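Local coordinates for unconventional myosin IB (Entamoeba histolytica, PDB 5XGG), which is a class I myosin motor whose C-terminal SH3 domain, the part crystallised, probably recognises proline-rich partners, at residues Thr14-Asn17 and Asp18-Ser22. Numbering follows the deposited sequence.
Sequences TAAN and DEELS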
# COMPACT_ATOMS: atom_id res chain seq x y z
N THR A 14 -3.63 -9.30 -7.50
CA THR A 14 -2.58 -9.74 -8.41
C THR A 14 -2.27 -8.70 -9.43
O THR A 14 -3.14 -8.26 -10.17
CB THR A 14 -3.02 -11.02 -9.17
OG1 THR A 14 -3.27 -12.01 -8.19
CG2 THR A 14 -1.97 -11.50 -10.07
N ALA A 15 -1.04 -8.25 -9.42
CA ALA A 15 -0.57 -7.29 -10.39
C ALA A 15 -0.92 -7.64 -11.82
O ALA A 15 -0.74 -8.81 -12.21
CB ALA A 15 0.93 -7.14 -10.26
N ALA A 16 -1.36 -6.64 -12.55
CA ALA A 16 -1.78 -6.85 -13.93
C ALA A 16 -0.59 -6.66 -14.89
O ALA A 16 -0.74 -6.94 -16.08
CB ALA A 16 -2.90 -5.91 -14.33
N ASN A 17 0.55 -6.21 -14.40
CA ASN A 17 1.70 -5.92 -15.26
C ASN A 17 2.83 -5.70 -14.28
O ASN A 17 2.61 -5.59 -13.04
CB ASN A 17 1.48 -4.68 -16.13
CG ASN A 17 1.00 -3.50 -15.34
OD1 ASN A 17 1.71 -2.96 -14.48
ND2 ASN A 17 -0.20 -3.11 -15.57
N ASP A 18 4.01 -5.61 -14.86
CA ASP A 18 5.26 -5.53 -14.12
C ASP A 18 5.42 -4.33 -13.19
O ASP A 18 6.20 -4.42 -12.25
CB ASP A 18 6.45 -5.52 -15.09
CG ASP A 18 6.73 -6.87 -15.64
OD1 ASP A 18 6.40 -7.83 -15.00
OD2 ASP A 18 7.24 -6.89 -16.77
N GLU A 19 4.65 -3.27 -13.44
CA GLU A 19 4.77 -2.03 -12.73
C GLU A 19 3.80 -1.95 -11.57
O GLU A 19 3.79 -0.97 -10.82
CB GLU A 19 4.54 -0.86 -13.61
CG GLU A 19 5.60 -0.63 -14.69
CD GLU A 19 5.57 -1.60 -15.84
OE1 GLU A 19 4.51 -2.16 -16.20
OE2 GLU A 19 6.66 -1.74 -16.45
N GLU A 20 2.93 -2.97 -11.46
CA GLU A 20 2.05 -3.11 -10.28
C GLU A 20 2.69 -4.06 -9.25
O GLU A 20 3.63 -4.87 -9.53
CB GLU A 20 0.64 -3.57 -10.70
CG GLU A 20 -0.19 -2.42 -11.27
CD GLU A 20 -1.44 -2.89 -11.94
OE1 GLU A 20 -1.94 -3.97 -11.64
OE2 GLU A 20 -1.99 -2.11 -12.78
N LEU A 21 2.12 -3.96 -8.05
CA LEU A 21 2.52 -4.77 -6.89
C LEU A 21 1.39 -5.69 -6.49
O LEU A 21 0.28 -5.26 -6.15
CB LEU A 21 2.94 -3.82 -5.76
CG LEU A 21 3.32 -4.44 -4.40
CD1 LEU A 21 4.60 -5.21 -4.51
CD2 LEU A 21 3.41 -3.24 -3.34
N SER A 22 1.67 -6.98 -6.41
CA SER A 22 0.76 -7.94 -5.80
C SER A 22 0.85 -8.00 -4.28
O SER A 22 1.88 -7.60 -3.70
CB SER A 22 1.04 -9.37 -6.32
OG SER A 22 1.04 -9.44 -7.74
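The RT loop of an SH3 domain, the long excursion that leads from strand 6-9 to strand 28-35, doubles back on itself here, and E20 and S22 of the returning arm bond to the backbone of A16 and A15 on the outgoing one. At its tip N17 to E20 form a type I beta turn, closed by E20 N to N17 O at 3.1 Å. N17 also makes an Asx turn within it: a chi1 of 50° tucks the amide back over the turn, and OD1 receives E19 N at 3.1 Å in the amide plane, on a lone pair. The N17 side chain runs across that of E20 at about a right angle, with amide and carboxylate planes 65° apart, and its ND2 gives a weak bond to OE2 of E20 at 3.5 Å.

E20 spans the loop. The straight outer part of its chain carries OE1 to A16 N, a nearly straight bond of 2.9 Å that arrives from above the carboxylate plane; Y13 OH shares this oxygen, so two hydrogen bonds grip OE1. At the base of the same side chain the methyl of A15 packs on CB of E20, CB to CB 3.6 Å. Farther from the tip, S22 OG accepts A15 N at 2.9 Å, tying together the two arms where no regular strand pairing does so. Backbone hydrogen bonds between W49 and both E19 and L21, and the contact of E20 with W38 and W49, set this arm against the sheet. A tight turn at the tip, with side-chain oxygens bridging the arms behind it, is consistent with a well-held RT loop, the element that flanks the peptide-binding groove in SH3 domains.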